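Local coordinates for protein DR2417 (Deinococcus radiodurans, PDB 4XWW) that probably degrades and processes RNA as a metal-dependent 5'-3' exonuclease, possibly with endonuclease activity, in rRNA maturation and perhaps mRNA decay, at residues E222-A226 with Q248-N254; N228-I232 with T373-H377; G263-E269 with Q304-C310. One frame throughout, in Å; residues are numbered along the deposited sequence.

Contact 1 (E222-A226 with Q248-N254); sequences EAEIA and QVYRIQN
E222 OE1 is held by two donors. R251 NE donates to E222 OE1 at 2.7 Å. A water donates to the same oxygen. The contact pairs the first turn of helix 222-234 with that of helix 249-261, the latter in the beta-CASP domain. The axes of 222-226 and 249-254 run roughly parallel, 34° apart, and come within 10.0 Å.

The main interaction is a side-on, two-pronged salt bridge. R251 NH2 meets E222 OE2 at 2.8 Å, while NE takes the other oxygen. Both oxygens use their syn lone pairs. The carboxylate and guanidinium planes are only 11° apart, so the two groups fit edge to edge. R251 bends at chi2 (83°) and again at chi3, which turns this edge towards E222. I225 CG2 lies over one face of the guanidinium, 3.9 Å from R251 NE. The third nitrogen, NH1, bonds to S343 and H377. With E222 on one edge and these two partners on NH1, the guanidinium is probably fixed in rotation. H377 is a predicted substrate-binding residue, so E222 probably acts as a second-shell residue that helps place R251 beside it. The nearby positive charge probably favours the ionised form of the E222 carboxylate.

Q248 is the N-cap of helix 249-261. Its OE1 accepts from R251 N, with the donor above the carbonyl plane. Q248 NE2 lies close to E222 OE2.

One turn further on, the helices touch through small groups. A226 CB packs on N254 CB at 3.8 Å. N254 also donates through ND2 to V182 O, in a loop outside the two helices. The same water that donates to E222 OE1 also donates to E222 O, and it accepts from N254 ND2 at 3.0 Å.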
loop_
_atom_site.group_PDB
_atom_site.type_symbol
_atom_site.label_atom_id
_atom_site.label_comp_id
_atom_site.label_asym_id
_atom_site.label_seq_id
_atom_site.Cartn_x
_atom_site.Cartn_y
_atom_site.Cartn_z
ATOM N N GLU A 222 14.028 -23.416 1.957
ATOM C CA GLU A 222 14.160 -23.319 0.503
ATOM C C GLU A 222 14.053 -24.688 -0.173
ATOM O O GLU A 222 13.649 -24.778 -1.338
ATOM C CB GLU A 222 15.455 -22.637 0.095
ATOM C CG GLU A 222 15.462 -21.138 0.352
ATOM C CD GLU A 222 14.461 -20.357 -0.497
ATOM O OE1 GLU A 222 14.197 -20.756 -1.653
ATOM O OE2 GLU A 222 13.953 -19.325 -0.008
ATOM N N ALA A 223 14.357 -25.764 0.549
ATOM C CA ALA A 223 14.251 -27.071 -0.083
ATOM C C ALA A 223 12.778 -27.416 -0.338
ATOM O O ALA A 223 12.451 -28.022 -1.352
ATOM C CB ALA A 223 14.946 -28.153 0.762
ATOM N N GLU A 224 11.895 -27.000 0.566
ATOM C CA GLU A 224 10.469 -27.234 0.382
ATOM C C GLU A 224 9.925 -26.386 -0.761
ATOM O O GLU A 224 9.144 -26.862 -1.579
ATOM C CB GLU A 224 9.683 -26.923 1.660
ATOM C CG GLU A 224 8.217 -27.300 1.520
ATOM C CD GLU A 224 7.301 -26.539 2.452
ATOM O OE1 GLU A 224 7.762 -26.108 3.529
ATOM O OE2 GLU A 224 6.114 -26.381 2.101
ATOM N N ILE A 225 10.331 -25.118 -0.809
ATOM C CA ILE A 225 9.907 -24.247 -1.910
ATOM C C ILE A 225 10.378 -24.825 -3.253
ATOM O O ILE A 225 9.633 -24.808 -4.217
ATOM C CB ILE A 225 10.453 -22.806 -1.749
ATOM C CG1 ILE A 225 10.049 -22.216 -0.393
ATOM C CG2 ILE A 225 9.999 -21.915 -2.927
ATOM C CD1 ILE A 225 8.553 -22.300 -0.067
ATOM N N ALA A 226 11.607 -25.338 -3.316
ATOM C CA ALA A 226 12.110 -25.944 -4.559
ATOM C C ALA A 226 11.271 -27.154 -4.974
ATOM O O ALA A 226 10.942 -27.319 -6.160
ATOM C CB ALA A 226 13.591 -26.342 -4.397
ATOM N N GLN A 248 18.216 -13.692 -5.030
ATOM C CA GLN A 248 17.852 -14.912 -4.319
ATOM C C GLN A 248 18.566 -16.061 -4.997
ATOM O O GLN A 248 17.960 -16.862 -5.709
ATOM C CB GLN A 248 16.338 -15.160 -4.302
ATOM C CG GLN A 248 15.769 -15.406 -2.891
ATOM C CD GLN A 248 16.350 -16.625 -2.142
ATOM O OE1 GLN A 248 17.317 -17.273 -2.574
ATOM N NE2 GLN A 248 15.753 -16.925 -0.994
ATOM N N VAL A 249 19.871 -16.126 -4.769
ATOM C CA VAL A 249 20.704 -17.087 -5.465
ATOM C C VAL A 249 20.319 -18.529 -5.175
ATOM O O VAL A 249 20.326 -19.341 -6.095
ATOM C CB VAL A 249 22.199 -16.889 -5.121
ATOM C CG1 VAL A 249 23.038 -17.859 -5.924
ATOM C CG2 VAL A 249 22.620 -15.438 -5.419
ATOM N N TYR A 250 19.997 -18.866 -3.923
ATOM C CA TYR A 250 19.575 -20.249 -3.654
ATOM C C TYR A 250 18.324 -20.637 -4.450
ATOM O O TYR A 250 18.284 -21.689 -5.093
ATOM C CB TYR A 250 19.282 -20.479 -2.176
ATOM C CG TYR A 250 20.431 -20.193 -1.251
ATOM C CD1 TYR A 250 21.743 -20.555 -1.579
ATOM C CD2 TYR A 250 20.205 -19.567 -0.038
ATOM C CE1 TYR A 250 22.804 -20.276 -0.693
ATOM C CE2 TYR A 250 21.235 -19.301 0.836
ATOM C CZ TYR A 250 22.523 -19.652 0.513
ATOM O OH TYR A 250 23.513 -19.353 1.417
ATOM N N ARG A 251 17.294 -19.805 -4.342
ATOM C CA ARG A 251 16.043 -19.972 -5.096
ATOM C C ARG A 251 16.302 -20.161 -6.594
ATOM O O ARG A 251 15.794 -21.106 -7.221
ATOM C CB ARG A 251 15.143 -18.758 -4.860
ATOM C CG ARG A 251 13.722 -18.816 -5.493
ATOM C CD ARG A 251 12.710 -19.590 -4.638
ATOM N NE ARG A 251 12.688 -19.155 -3.246
ATOM C CZ ARG A 251 12.010 -18.113 -2.768
ATOM N NH1 ARG A 251 11.225 -17.372 -3.574
ATOM N NH2 ARG A 251 12.097 -17.837 -1.463
ATOM N N ILE A 252 17.086 -19.257 -7.170
ATOM C CA ILE A 252 17.353 -19.319 -8.598
ATOM C C ILE A 252 18.159 -20.570 -8.954
ATOM O O ILE A 252 17.861 -21.239 -9.938
ATOM C CB ILE A 252 18.071 -18.057 -9.085
ATOM C CG1 ILE A 252 17.137 -16.854 -8.896
ATOM C CG2 ILE A 252 18.433 -18.201 -10.546
ATOM C CD1 ILE A 252 17.794 -15.488 -9.095
ATOM N N GLN A 253 19.168 -20.907 -8.159
ATOM C CA GLN A 253 19.943 -22.113 -8.463
ATOM C C GLN A 253 19.041 -23.347 -8.439
ATOM O O GLN A 253 19.103 -24.198 -9.329
ATOM C CB GLN A 253 21.096 -22.312 -7.477
ATOM C CG GLN A 253 21.855 -23.623 -7.715
ATOM C CD GLN A 253 22.683 -23.604 -8.994
ATOM O OE1 GLN A 253 23.301 -22.593 -9.333
ATOM N NE2 GLN A 253 22.730 -24.739 -9.692
ATOM N N ASN A 254 18.192 -23.435 -7.427
ATOM C CA ASN A 254 17.279 -24.575 -7.349
ATOM C C ASN A 254 16.328 -24.615 -8.547
ATOM O O ASN A 254 15.991 -25.689 -9.038
ATOM C CB ASN A 254 16.508 -24.544 -6.025
ATOM C CG ASN A 254 17.404 -24.820 -4.819
ATOM O OD1 ASN A 254 18.445 -25.480 -4.933
ATOM N ND2 ASN A 254 16.984 -24.343 -3.654
HETATM O O HOH W 1 14.411 -22.944 -3.274
#

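Contact 2 (N228-I232 with T373-H377); sequences NLEEI and TYRVH. With nucleotides of chain C.
N228 and R375 make the polar part of this contact. N228 ND2 donates to R375 O at 3.0 Å, with an N-H...O angle of 166°. The donor sits in the carbonyl plane on a lone pair, and the oxygen lies in the plane of the N228 amide. R375 is the centre of an inverse gamma turn. N228 ND2 also rests against R375 CB at 3.5 Å. A weak hydrogen bond from ND2 to E224 OE2 gives the amide a second partner.

The apolar part is built round V376 CG1. This branch is anti to the valine's carbonyl carbon (chi1 -68°), which sets it against I232 and L229. I232 CD1 reaches V376 CG1 at 3.5 Å, and L229 CD2 lies 3.6 Å from V376 CG1. Each side chain crosses the valine at about a right angle. I232 CD1 also meets Y374 CD2 at 3.8 Å, coming obliquely to the ring.

RNA is met at the end of the loop. The CB of H377 is directed away from the helix, and H377 NE2 hydrogen-bonds O3' of U1 of chain C at 2.8 Å, in the ring plane. This predicted substrate-binding residue thus touches the bound RNA directly.

The loop 373-377 follows strand 367-369 and lies against helix 222-234. L229 also packs on helix 249-261, while I232 and Y374 both touch V369 of that strand.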
loop_
_atom_site.group_PDB
_atom_site.type_symbol
_atom_site.label_atom_id
_atom_site.label_comp_id
_atom_site.label_asym_id
_atom_site.label_seq_id
_atom_site.Cartn_x
_atom_site.Cartn_y
_atom_site.Cartn_z
ATOM N N ASN A 228 8.149 -27.661 -4.193
ATOM C CA ASN A 228 6.859 -27.131 -4.623
ATOM C C ASN A 228 6.910 -26.554 -6.043
ATOM O O ASN A 228 5.984 -26.773 -6.852
ATOM C CB ASN A 228 6.375 -26.066 -3.636
ATOM C CG ASN A 228 6.012 -26.652 -2.285
ATOM O OD1 ASN A 228 5.976 -27.869 -2.121
ATOM N ND2 ASN A 228 5.703 -25.785 -1.315
ATOM N N LEU A 229 7.981 -25.813 -6.332
ATOM C CA LEU A 229 8.168 -25.240 -7.662
ATOM C C LEU A 229 8.313 -26.343 -8.697
ATOM O O LEU A 229 7.742 -26.241 -9.773
ATOM C CB LEU A 229 9.372 -24.290 -7.702
ATOM C CG LEU A 229 9.101 -22.926 -7.049
ATOM C CD1 LEU A 229 10.421 -22.149 -6.885
ATOM C CD2 LEU A 229 8.047 -22.107 -7.860
ATOM N N GLU A 230 9.061 -27.400 -8.379
ATOM C CA GLU A 230 9.235 -28.461 -9.363
ATOM C C GLU A 230 7.907 -29.152 -9.666
ATOM O O GLU A 230 7.620 -29.475 -10.823
ATOM C CB GLU A 230 10.283 -29.486 -8.897
ATOM C CG GLU A 230 10.575 -30.549 -9.973
ATOM C CD GLU A 230 11.894 -31.273 -9.759
ATOM O OE1 GLU A 230 12.370 -31.312 -8.609
ATOM O OE2 GLU A 230 12.457 -31.777 -10.752
ATOM N N GLU A 231 7.072 -29.339 -8.641
ATOM C CA GLU A 231 5.783 -29.988 -8.837
ATOM C C GLU A 231 4.890 -29.145 -9.753
ATOM O O GLU A 231 4.275 -29.669 -10.677
ATOM C CB GLU A 231 5.094 -30.242 -7.487
ATOM C CG GLU A 231 3.766 -31.012 -7.578
ATOM C CD GLU A 231 3.166 -31.322 -6.208
ATOM O OE1 GLU A 231 3.074 -30.396 -5.374
ATOM O OE2 GLU A 231 2.801 -32.494 -5.959
ATOM N N ILE A 232 4.838 -27.838 -9.507
ATOM C CA ILE A 232 4.078 -26.933 -10.352
ATOM C C ILE A 232 4.605 -26.914 -11.793
ATOM O O ILE A 232 3.846 -27.089 -12.746
ATOM C CB ILE A 232 4.091 -25.518 -9.749
ATOM C CG1 ILE A 232 3.307 -25.523 -8.432
ATOM C CG2 ILE A 232 3.512 -24.496 -10.744
ATOM C CD1 ILE A 232 3.595 -24.340 -7.540
ATOM N N THR A 373 -1.836 -19.151 -2.190
ATOM C CA THR A 373 -2.466 -20.239 -2.922
ATOM C C THR A 373 -1.473 -21.359 -3.209
ATOM O O THR A 373 -1.758 -22.539 -3.036
ATOM C CB THR A 373 -3.045 -19.724 -4.249
ATOM O OG1 THR A 373 -3.804 -18.531 -4.006
ATOM C CG2 THR A 373 -3.927 -20.778 -4.889
ATOM N N TYR A 374 -0.299 -20.952 -3.670
ATOM C CA TYR A 374 0.803 -21.870 -3.909
ATOM C C TYR A 374 1.987 -21.465 -3.032
ATOM O O TYR A 374 2.338 -20.284 -2.969
ATOM C CB TYR A 374 1.208 -21.850 -5.373
ATOM C CG TYR A 374 0.111 -22.265 -6.324
ATOM C CD1 TYR A 374 -0.803 -21.332 -6.804
ATOM C CD2 TYR A 374 -0.002 -23.579 -6.745
ATOM C CE1 TYR A 374 -1.795 -21.693 -7.695
ATOM C CE2 TYR A 374 -1.007 -23.955 -7.631
ATOM C CZ TYR A 374 -1.900 -23.003 -8.092
ATOM O OH TYR A 374 -2.889 -23.367 -8.968
ATOM N N ARG A 375 2.596 -22.428 -2.344
ATOM C CA ARG A 375 3.694 -22.071 -1.444
ATOM C C ARG A 375 4.977 -22.023 -2.240
ATOM O O ARG A 375 5.734 -22.995 -2.278
ATOM C CB ARG A 375 3.831 -23.051 -0.282
ATOM C CG ARG A 375 4.789 -22.494 0.787
ATOM C CD ARG A 375 5.122 -23.468 1.911
ATOM N NE ARG A 375 3.929 -23.946 2.603
ATOM C CZ ARG A 375 3.343 -23.312 3.613
ATOM N NH1 ARG A 375 2.258 -23.828 4.175
ATOM N NH2 ARG A 375 3.837 -22.165 4.061
ATOM N N VAL A 376 5.198 -20.892 -2.896
ATOM C CA VAL A 376 6.312 -20.760 -3.812
ATOM C C VAL A 376 7.300 -19.679 -3.349
ATOM O O VAL A 376 8.134 -19.218 -4.115
ATOM C CB VAL A 376 5.834 -20.467 -5.248
ATOM C CG1 VAL A 376 5.111 -21.690 -5.808
ATOM C CG2 VAL A 376 4.918 -19.245 -5.292
ATOM N N HIS A 377 7.199 -19.291 -2.084
ATOM C CA HIS A 377 8.179 -18.376 -1.498
ATOM C C HIS A 377 8.412 -18.669 -0.031
ATOM O O HIS A 377 7.461 -18.958 0.703
ATOM C CB HIS A 377 7.707 -16.929 -1.650
ATOM C CG HIS A 377 8.651 -15.927 -1.068
ATOM N ND1 HIS A 377 9.889 -15.655 -1.616
ATOM C CD2 HIS A 377 8.534 -15.117 0.006
ATOM C CE1 HIS A 377 10.498 -14.734 -0.892
ATOM N NE2 HIS A 377 9.690 -14.382 0.095
ATOM O "O3'" U C 1 9.886 -12.244 1.891
#

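Contact 3 (G263-E269 with Q304-C310); sequences GRRVVME and QQVLFVC
The R264 guanidinium has Q304 O over one face, 3.1 Å above the plane and over its centre. V306 O sits at its edge, where R264 NH1 donates to V306 O at 2.8 Å. That bond is bent, with an N-H...O angle of 135°. R264 runs extended from CG to NE (chi2 178°), which carries the guanidinium out to V306 O and against Q304 O. The F308 ring has E269 CG at its edge, 3.9 Å from F308 CD2. V267 CB approaches the same ring obliquely, 3.6 Å from F308 CD2. F308 also stacks with F241 of the next strand.

These groups flank two neighbouring parallel strands, 265-269 and 306-310. Strand 265-269 is the outermost of the five-stranded parallel sheet of the beta-CASP domain, and 306-310 is next to it. G263, with positive phi, is the C-prime residue of a Schellman motif that ends the preceding helix, and R264 leads on into the strand.

The backbone N atoms of R265, V267 and E269 donate to the O atoms of Q305, L307 and V309. The return bonds run from L307 N to R265 O and from V309 N to V267 O.

V266, M268, L307 and V309 share one face of the sheet. V266 CG1 meets V309 CG2 at 3.8 Å, and M268 SD lies beside V309 CB. Helices 249-261 and 271-282 pack on this face. V267 and F308 point to the other face, where V298 of helix 295-298 touches both.

At the start of the strands a water donates to G263 O and accepts from Q305 NE2.

R264 NH1 also bonds to G238 O. A buried charged group is thus met by main-chain carbonyls, whose negative ends probably offset part of its charge.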
loop_
_atom_site.group_PDB
_atom_site.type_symbol
_atom_site.label_atom_id
_atom_site.label_comp_id
_atom_site.label_asym_id
_atom_site.label_seq_id
_atom_site.Cartn_x
_atom_site.Cartn_y
_atom_site.Cartn_z
ATOM N N GLY A 263 13.448 -30.729 -18.388
ATOM C CA GLY A 263 13.610 -30.577 -19.825
ATOM C C GLY A 263 13.402 -29.170 -20.364
ATOM O O GLY A 263 13.107 -28.993 -21.555
ATOM N N ARG A 264 13.578 -28.171 -19.502
ATOM C CA ARG A 264 13.434 -26.770 -19.906
ATOM C C ARG A 264 14.773 -26.018 -19.892
ATOM O O ARG A 264 15.567 -26.174 -18.969
ATOM C CB ARG A 264 12.434 -26.048 -18.994
ATOM C CG ARG A 264 11.036 -26.625 -19.068
ATOM C CD ARG A 264 10.088 -25.903 -18.118
ATOM N NE ARG A 264 8.714 -26.391 -18.248
ATOM C CZ ARG A 264 7.767 -25.815 -18.987
ATOM N NH1 ARG A 264 8.031 -24.706 -19.671
ATOM N NH2 ARG A 264 6.540 -26.348 -19.044
ATOM N N ARG A 265 14.996 -25.185 -20.906
ATOM C CA ARG A 265 16.172 -24.311 -20.934
ATOM C C ARG A 265 15.804 -22.976 -20.314
ATOM O O ARG A 265 14.634 -22.597 -20.314
ATOM C CB ARG A 265 16.686 -24.108 -22.358
ATOM C CG ARG A 265 17.095 -25.385 -23.107
ATOM C CD ARG A 265 18.230 -26.092 -22.382
ATOM N NE ARG A 265 19.437 -25.269 -22.306
ATOM C CZ ARG A 265 20.388 -25.254 -23.241
ATOM N NH1 ARG A 265 20.282 -26.016 -24.332
ATOM N NH2 ARG A 265 21.450 -24.473 -23.091
ATOM N N VAL A 266 16.794 -22.266 -19.782
ATOM C CA VAL A 266 16.515 -21.091 -18.969
ATOM C C VAL A 266 17.018 -19.803 -19.621
ATOM O O VAL A 266 18.128 -19.752 -20.149
ATOM C CB VAL A 266 17.139 -21.253 -17.570
ATOM C CG1 VAL A 266 16.890 -20.019 -16.693
ATOM C CG2 VAL A 266 16.553 -22.490 -16.897
ATOM N N VAL A 267 16.176 -18.774 -19.588
ATOM C CA VAL A 267 16.557 -17.437 -20.029
ATOM C C VAL A 267 16.542 -16.541 -18.809
ATOM O O VAL A 267 15.543 -16.483 -18.089
ATOM C CB VAL A 267 15.590 -16.834 -21.080
ATOM C CG1 VAL A 267 16.047 -15.433 -21.483
ATOM C CG2 VAL A 267 15.481 -17.704 -22.316
ATOM N N MET A 268 17.647 -15.851 -18.575
ATOM C CA MET A 268 17.704 -14.871 -17.502
ATOM C C MET A 268 17.360 -13.522 -18.113
ATOM O O MET A 268 18.039 -13.057 -19.027
ATOM C CB MET A 268 19.085 -14.859 -16.840
ATOM C CG MET A 268 19.507 -16.209 -16.236
ATOM S SD MET A 268 18.653 -16.664 -14.707
ATOM C CE MET A 268 19.579 -15.692 -13.506
ATOM N N GLU A 269 16.286 -12.910 -17.627
ATOM C CA GLU A 269 15.774 -11.685 -18.226
ATOM C C GLU A 269 15.771 -10.536 -17.234
ATOM O O GLU A 269 15.234 -10.651 -16.138
ATOM C CB GLU A 269 14.356 -11.893 -18.758
ATOM C CG GLU A 269 14.258 -12.641 -20.064
ATOM C CD GLU A 269 14.457 -11.747 -21.276
ATOM O OE1 GLU A 269 14.062 -10.559 -21.242
ATOM O OE2 GLU A 269 15.003 -12.249 -22.270
ATOM N N GLN A 304 6.894 -25.907 -24.031
ATOM C CA GLN A 304 7.100 -26.616 -22.760
ATOM C C GLN A 304 8.585 -26.829 -22.432
ATOM O O GLN A 304 8.923 -27.399 -21.393
ATOM C CB GLN A 304 6.360 -27.957 -22.788
ATOM C CG GLN A 304 6.844 -28.908 -23.867
ATOM C CD GLN A 304 6.069 -28.808 -25.188
ATOM O OE1 GLN A 304 5.689 -27.722 -25.640
ATOM N NE2 GLN A 304 5.842 -29.955 -25.812
ATOM N N GLN A 305 9.465 -26.354 -23.310
ATOM C CA GLN A 305 10.909 -26.465 -23.098
ATOM C C GLN A 305 11.522 -25.170 -22.585
ATOM O O GLN A 305 12.748 -25.017 -22.536
ATOM C CB GLN A 305 11.612 -26.867 -24.388
ATOM C CG GLN A 305 11.094 -28.131 -25.024
ATOM C CD GLN A 305 11.881 -28.501 -26.257
ATOM O OE1 GLN A 305 11.729 -27.888 -27.319
ATOM N NE2 GLN A 305 12.744 -29.499 -26.126
ATOM N N VAL A 306 10.675 -24.220 -22.215
ATOM C CA VAL A 306 11.173 -22.874 -21.968
ATOM C C VAL A 306 10.870 -22.355 -20.559
ATOM O O VAL A 306 9.746 -22.470 -20.074
ATOM C CB VAL A 306 10.584 -21.917 -23.020
ATOM C CG1 VAL A 306 10.981 -20.505 -22.732
ATOM C CG2 VAL A 306 11.053 -22.327 -24.421
ATOM N N LEU A 307 11.890 -21.816 -19.890
ATOM C CA LEU A 307 11.665 -21.142 -18.620
ATOM C C LEU A 307 12.385 -19.785 -18.589
ATOM O O LEU A 307 13.588 -19.701 -18.837
ATOM C CB LEU A 307 12.126 -22.026 -17.452
ATOM C CG LEU A 307 11.598 -21.585 -16.082
ATOM C CD1 LEU A 307 11.411 -22.787 -15.176
ATOM C CD2 LEU A 307 12.546 -20.610 -15.430
ATOM N N PHE A 308 11.635 -18.728 -18.300
ATOM C CA PHE A 308 12.187 -17.389 -18.156
ATOM C C PHE A 308 12.270 -17.042 -16.675
ATOM O O PHE A 308 11.260 -17.097 -15.975
ATOM C CB PHE A 308 11.304 -16.344 -18.858
ATOM C CG PHE A 308 11.263 -16.456 -20.345
ATOM C CD1 PHE A 308 10.314 -17.256 -20.970
ATOM C CD2 PHE A 308 12.125 -15.717 -21.135
ATOM C CE1 PHE A 308 10.257 -17.332 -22.357
ATOM C CE2 PHE A 308 12.074 -15.792 -22.504
ATOM C CZ PHE A 308 11.139 -16.603 -23.120
ATOM N N VAL A 309 13.454 -16.667 -16.206
ATOM C CA VAL A 309 13.616 -16.152 -14.845
ATOM C C VAL A 309 13.776 -14.646 -15.000
ATOM O O VAL A 309 14.698 -14.198 -15.660
ATOM C CB VAL A 309 14.832 -16.768 -14.130
ATOM C CG1 VAL A 309 14.947 -16.229 -12.722
ATOM C CG2 VAL A 309 14.720 -18.274 -14.106
ATOM N N CYS A 310 12.829 -13.879 -14.437
ATOM C CA CYS A 310 12.622 -12.456 -14.774
ATOM C C CYS A 310 12.688 -11.501 -13.570
ATOM O O CYS A 310 12.258 -11.847 -12.480
ATOM C CB CYS A 310 11.252 -12.253 -15.422
ATOM S SG CYS A 310 10.782 -13.340 -16.796
HETATM O O HOH W 2 12.855 -30.857 -23.364
#

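Overall arrangement
Helix 222-234 comes first and takes part in two contacts. Contact 1 closes a short loop through strand 240-243 to helix 249-261. That helix leads through a short turn into segment 263-269, where contact 3 opens. Contact 3 closes at 304-310 and comes in series after contact 1. Contact 2 spans a much longer loop, from 228-232 to 373-377. Contact 3 is nested inside it, while contacts 1 and 2 cross. Contacts 1 and 2 meet through R251 and H377, and a long, weak ion pair joins E224 and R375. I252 packs on M268 between contacts 1 and 3. Contacts 2 and 3 do not touch. Together they join two helices, the parallel sheet and the RNA-contacting loop.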